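Local coordinates for protein endosialidase (Enterobacteria phage phi92, PDB 4HIZ) that cleaves sialic acid polymers internally, acting as an endosialidase on alpha-2,8 and alpha-2,9 linkages, at residues A[309-312]-A[317-320]; A[170-175]-A[287-292]; A[61-66]-A[433-438]. All blocks are in the same frame, centred on the assembly; numbering follows the deposited sequence.

From the N terminus, 61-66 comes first, in the N-terminal extension, and its partner 433-438 appears only after 366 intervening residues, so contact 3 closes a very long loop. Both other contacts nest inside it. Contact 2 opens at 170-175 and closes at 287-292, joining two neighbouring blades of the beta-propeller. Contact 1 follows in series: 309-312 and 317-320 are separated by four residues and form a hairpin within the second of those blades. Contacts 1 and 2 touch, with Thr290 beside His310 and Gly312, whereas contact 3 lies about 30 and 34 Å from them, centre to centre, and ties the N-terminal strands to another part of the propeller.

Contact 1. Residues A[309-312]-A[317-320]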
loop_
_atom_site.group_PDB
_atom_site.type_symbol
_atom_site.label_atom_id
_atom_site.label_comp_id
_atom_site.label_asym_id
_atom_site.label_seq_id
_atom_site.Cartn_x
_atom_site.Cartn_y
_atom_site.Cartn_z
ATOM N N TYR A 309 2.953 33.028 20.701
ATOM C CA TYR A 309 3.312 33.789 19.489
ATOM C C TYR A 309 4.640 34.501 19.679
ATOM O O TYR A 309 5.135 34.663 20.818
ATOM C CB TYR A 309 2.233 34.859 19.148
ATOM C CG TYR A 309 2.401 36.168 19.938
ATOM C CD1 TYR A 309 1.935 36.268 21.255
ATOM C CD2 TYR A 309 3.026 37.266 19.363
ATOM C CE1 TYR A 309 2.057 37.446 21.982
ATOM C CE2 TYR A 309 3.182 38.452 20.097
ATOM C CZ TYR A 309 2.698 38.522 21.398
ATOM O OH TYR A 309 2.851 39.694 22.138
ATOM N N HIS A 310 5.233 34.893 18.567
ATOM C CA HIS A 310 6.366 35.816 18.664
ATOM C C HIS A 310 6.435 36.701 17.434
ATOM O O HIS A 310 5.853 36.401 16.361
ATOM C CB HIS A 310 7.690 35.020 18.842
ATOM C CG HIS A 310 8.254 34.460 17.569
ATOM N ND1 HIS A 310 7.775 33.313 16.976
ATOM C CD2 HIS A 310 9.274 34.892 16.784
ATOM C CE1 HIS A 310 8.480 33.051 15.882
ATOM N NE2 HIS A 310 9.388 34.006 15.732
ATOM N N ASN A 311 7.145 37.814 17.616
ATOM C CA ASN A 311 7.580 38.655 16.526
ATOM C C ASN A 311 9.086 38.471 16.456
ATOM O O ASN A 311 9.801 38.844 17.407
ATOM C CB ASN A 311 7.234 40.128 16.834
ATOM C CG ASN A 311 8.198 41.098 16.147
ATOM O OD1 ASN A 311 8.647 40.842 15.022
ATOM N ND2 ASN A 311 8.525 42.220 16.830
ATOM N N GLY A 312 9.574 37.881 15.355
ATOM C CA GLY A 312 11.009 37.764 15.125
ATOM C C GLY A 312 11.469 38.527 13.892
ATOM O O GLY A 312 12.589 38.315 13.411
ATOM N N ARG A 317 12.134 42.411 19.400
ATOM C CA ARG A 317 11.270 41.221 19.370
ATOM C C ARG A 317 10.247 41.256 20.498
ATOM O O ARG A 317 10.477 41.877 21.550
ATOM C CB ARG A 317 12.104 39.949 19.529
ATOM C CG ARG A 317 12.996 39.662 18.340
ATOM C CD ARG A 317 13.420 38.211 18.296
ATOM N NE ARG A 317 14.311 38.060 17.165
ATOM C CZ ARG A 317 14.578 36.921 16.588
ATOM N NH1 ARG A 317 14.007 35.813 17.049
ATOM N NH2 ARG A 317 15.408 36.898 15.551
ATOM N N ARG A 318 9.116 40.577 20.290
ATOM C CA ARG A 318 8.169 40.304 21.374
ATOM C C ARG A 318 7.876 38.811 21.351
ATOM O O ARG A 318 7.850 38.216 20.277
ATOM C CB ARG A 318 6.846 41.051 21.189
ATOM C CG ARG A 318 6.835 42.510 21.722
ATOM C CD ARG A 318 7.541 43.409 20.761
ATOM N NE ARG A 318 7.463 44.819 21.207
ATOM C CZ ARG A 318 8.328 45.374 22.045
ATOM N NH1 ARG A 318 9.334 44.636 22.515
ATOM N NH2 ARG A 318 8.200 46.665 22.399
ATOM N N LEU A 319 7.682 38.210 22.517
ATOM C CA LEU A 319 7.328 36.786 22.551
ATOM C C LEU A 319 6.391 36.618 23.729
ATOM O O LEU A 319 6.610 37.206 24.806
ATOM C CB LEU A 319 8.603 35.982 22.771
ATOM C CG LEU A 319 8.400 34.456 22.767
ATOM C CD1 LEU A 319 9.635 33.726 22.152
ATOM C CD2 LEU A 319 8.094 33.897 24.162
ATOM N N GLY A 320 5.345 35.815 23.558
ATOM C CA GLY A 320 4.492 35.572 24.711
ATOM C C GLY A 320 3.284 34.777 24.306
ATOM O O GLY A 320 3.389 33.830 23.497
#
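Tyr309 and Gly320, His310 and Leu319, and Asn311 and Arg318 pair across an antiparallel beta hairpin, the second and third strands of a propeller blade. The backbone bonds come first. Tyr309 N reaches Gly320 O at 2.9 Å and Gly320 N returns to Tyr309 O, while Asn311 N meets Arg318 O at 2.8 Å with an angle of 169° at the hydrogen. Its return bond, Arg318 N to Asn311 O, is weak at 3.4 Å, as the strands part into the turn.

Among the polar side chains, Asn311, an amide that can give and accept, secures that turn by bonding Asp313 N and Ile314 O. Arg318 anchors the hairpin elsewhere, through a salt bridge from NE to Asp286, and folds NH1 back to Arg317 O (3.1 Å).

Apolar and flat groups pack on the two faces. Leu319 CG rests on His310 CB at 4.0 Å, burying aliphatic surface. The extended Arg317 lays its guanidinium face over Gly312 CA, and its NH1 bonds Ala347 O. Tyr309 CG sits between backbone N and carbonyl carbon (chi1 83°), swinging the ring over the backbone of Gly320, which has no side chain of its own on that face: Gly320 N stands 4.0 Å above the ring plane, toward its rim.

Contact 2. Residues A[170-175]-A[287-292]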
loop_
_atom_site.group_PDB
_atom_site.type_symbol
_atom_site.label_atom_id
_atom_site.label_comp_id
_atom_site.label_asym_id
_atom_site.label_seq_id
_atom_site.Cartn_x
_atom_site.Cartn_y
_atom_site.Cartn_z
ATOM N N MET A 170 6.475 34.247 2.788
ATOM C CA MET A 170 6.007 33.615 4.008
ATOM C C MET A 170 5.488 34.567 5.064
ATOM O O MET A 170 5.231 34.129 6.184
ATOM C CB MET A 170 7.095 32.720 4.612
ATOM C CG MET A 170 7.062 31.263 4.076
ATOM S SD MET A 170 5.506 30.445 4.571
ATOM C CE MET A 170 5.813 30.102 6.298
ATOM N N ARG A 171 5.318 35.852 4.736
ATOM C CA ARG A 171 4.765 36.739 5.759
ATOM C C ARG A 171 3.316 36.413 6.078
ATOM O O ARG A 171 2.551 35.954 5.222
ATOM C CB ARG A 171 4.920 38.225 5.363
ATOM C CG ARG A 171 6.369 38.618 5.400
ATOM C CD ARG A 171 6.586 40.061 4.994
ATOM N NE ARG A 171 8.011 40.341 4.912
ATOM C CZ ARG A 171 8.485 41.454 4.366
ATOM N NH1 ARG A 171 7.636 42.307 3.828
ATOM N NH2 ARG A 171 9.790 41.686 4.305
ATOM N N LEU A 172 2.939 36.705 7.313
ATOM C CA LEU A 172 1.589 36.408 7.770
ATOM C C LEU A 172 0.629 37.509 7.278
ATOM O O LEU A 172 0.752 38.687 7.698
ATOM C CB LEU A 172 1.587 36.332 9.301
ATOM C CG LEU A 172 0.229 36.017 9.951
ATOM C CD1 LEU A 172 -0.332 34.680 9.438
ATOM C CD2 LEU A 172 0.376 35.984 11.463
ATOM N N LYS A 173 -0.285 37.180 6.364
ATOM C CA LYS A 173 -1.277 38.147 5.888
ATOM C C LYS A 173 -2.393 38.358 6.905
ATOM O O LYS A 173 -2.727 39.505 7.218
ATOM C CB LYS A 173 -1.866 37.724 4.550
ATOM C CG LYS A 173 -2.939 38.670 4.007
ATOM C CD LYS A 173 -3.395 38.204 2.631
ATOM C CE LYS A 173 -4.311 39.215 1.953
ATOM N NZ LYS A 173 -5.679 39.120 2.496
ATOM N N LYS A 174 -2.980 37.276 7.412
ATOM C CA LYS A 174 -3.965 37.393 8.480
ATOM C C LYS A 174 -4.048 36.043 9.163
ATOM O O LYS A 174 -3.499 35.059 8.672
ATOM C CB LYS A 174 -5.343 37.761 7.924
ATOM C CG LYS A 174 -5.915 36.686 6.991
ATOM C CD LYS A 174 -7.164 37.186 6.246
ATOM C CE LYS A 174 -8.391 37.199 7.127
ATOM N NZ LYS A 174 -9.459 38.127 6.576
ATOM N N ALA A 175 -4.731 35.986 10.296
ATOM C CA ALA A 175 -4.896 34.720 11.000
ATOM C C ALA A 175 -6.327 34.597 11.466
ATOM O O ALA A 175 -6.974 35.614 11.821
ATOM C CB ALA A 175 -3.930 34.639 12.195
ATOM N N LEU A 287 2.804 45.206 17.005
ATOM C CA LEU A 287 1.690 44.487 16.390
ATOM C C LEU A 287 2.170 43.255 15.661
ATOM O O LEU A 287 1.410 42.276 15.552
ATOM C CB LEU A 287 0.981 45.373 15.375
ATOM C CG LEU A 287 0.306 46.582 15.996
ATOM C CD1 LEU A 287 -0.336 47.436 14.898
ATOM C CD2 LEU A 287 -0.717 46.086 16.988
ATOM N N CYS A 288 3.381 43.306 15.113
ATOM C CA CYS A 288 3.872 42.220 14.225
ATOM C C CYS A 288 3.739 40.830 14.872
ATOM O O CYS A 288 4.126 40.621 16.029
ATOM C CB CYS A 288 5.359 42.463 13.813
ATOM S SG CYS A 288 5.951 41.313 12.532
ATOM N N VAL A 289 3.179 39.884 14.120
ATOM C CA VAL A 289 3.250 38.470 14.532
ATOM C C VAL A 289 3.956 37.692 13.440
ATOM O O VAL A 289 3.581 37.742 12.266
ATOM C CB VAL A 289 1.846 37.881 14.799
ATOM C CG1 VAL A 289 1.915 36.330 15.140
ATOM C CG2 VAL A 289 1.176 38.626 15.962
ATOM N N THR A 290 5.004 36.995 13.833
ATOM C CA THR A 290 5.745 36.164 12.878
ATOM C C THR A 290 5.045 34.815 12.789
ATOM O O THR A 290 4.761 34.322 11.694
ATOM C CB THR A 290 7.185 35.988 13.342
ATOM O OG1 THR A 290 7.821 37.270 13.351
ATOM C CG2 THR A 290 7.982 35.107 12.377
ATOM N N GLU A 291 4.778 34.228 13.947
ATOM C CA GLU A 291 4.102 32.922 14.015
ATOM C C GLU A 291 3.263 32.838 15.249
ATOM O O GLU A 291 3.670 33.329 16.304
ATOM C CB GLU A 291 5.099 31.724 14.075
ATOM C CG GLU A 291 5.847 31.462 12.780
ATOM C CD GLU A 291 6.974 30.444 12.929
ATOM O OE1 GLU A 291 7.454 30.245 14.054
ATOM O OE2 GLU A 291 7.380 29.816 11.933
ATOM N N THR A 292 2.088 32.217 15.119
ATOM C CA THR A 292 1.357 31.668 16.265
ATOM C C THR A 292 1.743 30.187 16.396
ATOM O O THR A 292 1.940 29.484 15.376
ATOM C CB THR A 292 -0.172 31.814 16.121
ATOM O OG1 THR A 292 -0.648 31.199 14.920
ATOM C CG2 THR A 292 -0.589 33.331 16.071
HETATM O O HOH W 1 4.665 37.497 9.461
#
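Leu172 and Val289 lie side by side and point the same way, so their branched ends meet along their flanks. The touching atoms are Leu172 CD2 and Val289 CG1, 4.0 Å apart, both in buried residues. Leu172 holds CG anti to its backbone nitrogen (chi1 -180°), which carries the fork toward 287-292 and brings the CD2 methyl alongside the valine. Val289 likewise keeps CG1 anti to its nitrogen. A leucine suits the longer reach across the gap, and a beta-branched valine offers a compact, rigid surface close to its own backbone.

The leucine also leans on a polar group. Its CD2 stands 3.7 Å from Val289 O, and its CB is at nearly the same range from that oxygen. This carbonyl is not left to hydrocarbon alone: a water donates to Val289 O at 3.0 Å and accepts from Leu172 N at 2.9 Å. The single bridge thus serves one polar backbone atom from each segment, where the backbones are too far apart to bond directly; the nearest alpha carbons, those of Leu172 and Thr290, are 6.6 Å apart.

The CB of Thr290 points away from 170-175, and its OG1 bonds Asp313 OD2 and Gly312 N, while its carbonyl accepts from Arg165. Ala280 and Tyr281, neighbours in the loop that leads toward 287-292, make backbone bonds to Val289 and Leu172 respectively. Each segment also carries a classic beta bulge, Lys173 and Lys174 facing Thr164, and Thr290 and Glu291 facing His310. The contact joins the third strand of one four-stranded antiparallel blade to the entry of the first strand of the next, blade-to-blade packing as expected in the beta-propeller of the sialidase fold.

Contact 3. Residues A[61-66]-A[433-438]; sequences LTYVSE and YPRTFM
Leu61 sets its CD1 methyl against both Phe437 and Arg435, 3.8 Å from Phe437 CZ and 3.6 Å from Arg435 NH1, crossing each side chain at about a right angle. The contact belongs to a mixed sheet in which strands of the N-terminal extension continue a set of propeller strands. Strand 456-460 runs between the two; strands 61-64 and 435-438 cross at 104°, with axes 9.0 Å apart at closest approach, so side chains, not backbones, make the bridge.

Leucine fits because its forked end can fill the corner beside an aromatic ring and a guanidinium at once: CD2 also comes near Phe437 CE1. Phe437 in turn supports Arg435, two residues before it on the strand. Its CZ lies 3.6 Å above one face of the guanidinium, toward the rim, while Arg435 CZ lies at the edge of the phenyl ring, in its plane. The flat cationic group is thereby backed by hydrocarbon on that face.

Glu414 forms a salt bridge with NE and Glu421 with NH2; together with Tyr63 OH, these partners would fix the rotation of the guanidinium, and the two glutamates probably balance its buried charge. Arginine suits this place because its several N-H groups can serve several acceptors at once. A bend at chi3 turns the head toward the N-terminal strand, with CD 4.0 Å from Tyr63 CE2 at the ring's edge. Tyr63 also packs on Val530 of a second subunit, placing this junction near the trimer interface. The tyrosine ring and guanidinium planes are only 18° apart. Arg435 NH1 donates to Tyr63 OH at 3.1 Å, the hydroxyl oxygen lying close to the guanidinium plane. That bond is bent, with an angle of 137° at the hydrogen.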
loop_
_atom_site.group_PDB
_atom_site.type_symbol
_atom_site.label_atom_id
_atom_site.label_comp_id
_atom_site.label_asym_id
_atom_site.label_seq_id
_atom_site.Cartn_x
_atom_site.Cartn_y
_atom_site.Cartn_z
ATOM N N LEU A 61 27.033 16.120 27.682
ATOM C CA LEU A 61 25.721 15.627 27.314
ATOM C C LEU A 61 25.763 14.145 27.642
ATOM O O LEU A 61 26.856 13.544 27.719
ATOM C CB LEU A 61 25.479 15.832 25.811
ATOM C CG LEU A 61 25.502 17.313 25.369
ATOM C CD1 LEU A 61 25.549 17.432 23.856
ATOM C CD2 LEU A 61 24.226 18.009 25.934
ATOM N N THR A 62 24.589 13.538 27.843
ATOM C CA THR A 62 24.551 12.111 28.221
ATOM C C THR A 62 23.981 11.284 27.110
ATOM O O THR A 62 22.990 11.668 26.496
ATOM C CB THR A 62 23.715 11.945 29.522
ATOM O OG1 THR A 62 24.367 12.722 30.548
ATOM C CG2 THR A 62 23.620 10.461 29.945
ATOM N N TYR A 63 24.627 10.159 26.816
ATOM C CA TYR A 63 24.224 9.336 25.681
ATOM C C TYR A 63 23.724 8.018 26.225
ATOM O O TYR A 63 24.421 7.385 27.046
ATOM C CB TYR A 63 25.456 9.100 24.783
ATOM C CG TYR A 63 25.939 10.391 24.145
ATOM C CD1 TYR A 63 26.707 11.325 24.874
ATOM C CD2 TYR A 63 25.568 10.723 22.834
ATOM C CE1 TYR A 63 27.110 12.524 24.305
ATOM C CE2 TYR A 63 25.986 11.927 22.238
ATOM C CZ TYR A 63 26.767 12.819 22.982
ATOM O OH TYR A 63 27.193 14.009 22.411
ATOM N N VAL A 64 22.532 7.589 25.809
ATOM C CA VAL A 64 21.961 6.380 26.447
ATOM C C VAL A 64 22.041 5.137 25.579
ATOM O O VAL A 64 21.968 5.223 24.351
ATOM C CB VAL A 64 20.488 6.595 26.889
ATOM C CG1 VAL A 64 20.395 7.898 27.717
ATOM C CG2 VAL A 64 19.576 6.673 25.675
ATOM N N SER A 65 22.186 3.978 26.217
ATOM C CA SER A 65 22.032 2.703 25.518
ATOM C C SER A 65 20.563 2.293 25.526
ATOM O O SER A 65 19.731 2.923 26.171
ATOM C CB SER A 65 22.856 1.588 26.209
ATOM O OG SER A 65 22.204 1.216 27.427
ATOM N N GLU A 66 20.249 1.244 24.779
ATOM C CA GLU A 66 18.929 0.650 24.852
ATOM C C GLU A 66 18.625 0.261 26.301
ATOM O O GLU A 66 19.511 -0.205 27.020
ATOM C CB GLU A 66 18.860 -0.566 23.931
ATOM C CG GLU A 66 18.607 -0.155 22.484
ATOM C CD GLU A 66 17.142 0.226 22.267
ATOM O OE1 GLU A 66 16.255 -0.555 22.696
ATOM O OE2 GLU A 66 16.877 1.304 21.694
ATOM N N TYR A 433 23.734 12.788 11.012
ATOM C CA TYR A 433 22.813 12.148 11.961
ATOM C C TYR A 433 22.573 13.081 13.157
ATOM O O TYR A 433 23.236 12.963 14.204
ATOM C CB TYR A 433 23.437 10.857 12.470
ATOM C CG TYR A 433 23.546 9.752 11.450
ATOM C CD1 TYR A 433 22.428 8.945 11.152
ATOM C CD2 TYR A 433 24.755 9.473 10.825
ATOM C CE1 TYR A 433 22.517 7.868 10.257
ATOM C CE2 TYR A 433 24.855 8.393 9.924
ATOM C CZ TYR A 433 23.726 7.617 9.643
ATOM O OH TYR A 433 23.806 6.551 8.757
ATOM N N PRO A 434 21.638 14.023 12.994
ATOM C CA PRO A 434 21.308 14.900 14.135
ATOM C C PRO A 434 20.775 14.144 15.344
ATOM O O PRO A 434 19.971 13.188 15.226
ATOM C CB PRO A 434 20.242 15.845 13.567
ATOM C CG PRO A 434 19.646 15.058 12.335
ATOM C CD PRO A 434 20.846 14.318 11.794
ATOM N N ARG A 435 21.212 14.600 16.515
ATOM C CA ARG A 435 20.792 14.054 17.815
ATOM C C ARG A 435 19.498 14.666 18.336
ATOM O O ARG A 435 19.288 15.884 18.215
ATOM C CB ARG A 435 21.882 14.352 18.858
ATOM C CG ARG A 435 23.212 13.582 18.578
ATOM C CD ARG A 435 24.384 14.230 19.343
ATOM N NE ARG A 435 24.613 15.598 18.858
ATOM C CZ ARG A 435 25.441 16.471 19.422
ATOM N NH1 ARG A 435 26.155 16.158 20.503
ATOM N NH2 ARG A 435 25.528 17.683 18.906
ATOM N N THR A 436 18.653 13.811 18.910
ATOM C CA THR A 436 17.495 14.263 19.681
ATOM C C THR A 436 17.792 14.131 21.162
ATOM O O THR A 436 18.354 13.122 21.602
ATOM C CB THR A 436 16.269 13.425 19.286
ATOM O OG1 THR A 436 15.800 13.913 18.026
ATOM C CG2 THR A 436 15.095 13.526 20.345
ATOM N N PHE A 437 17.354 15.123 21.951
ATOM C CA PHE A 437 17.649 15.150 23.373
ATOM C C PHE A 437 16.401 15.333 24.220
ATOM O O PHE A 437 15.412 15.884 23.785
ATOM C CB PHE A 437 18.538 16.355 23.700
ATOM C CG PHE A 437 19.903 16.304 23.059
ATOM C CD1 PHE A 437 20.953 15.660 23.711
ATOM C CD2 PHE A 437 20.134 16.941 21.822
ATOM C CE1 PHE A 437 22.237 15.621 23.144
ATOM C CE2 PHE A 437 21.426 16.886 21.223
ATOM C CZ PHE A 437 22.470 16.253 21.901
ATOM N N MET A 438 16.481 14.865 25.448
ATOM C CA MET A 438 15.409 15.025 26.420
ATOM C C MET A 438 16.072 15.426 27.727
ATOM O O MET A 438 17.120 14.903 28.093
ATOM C CB MET A 438 14.663 13.696 26.597
ATOM C CG MET A 438 13.483 13.797 27.598
ATOM S SD MET A 438 12.783 12.149 27.911
ATOM C CE MET A 438 13.988 11.401 29.030
#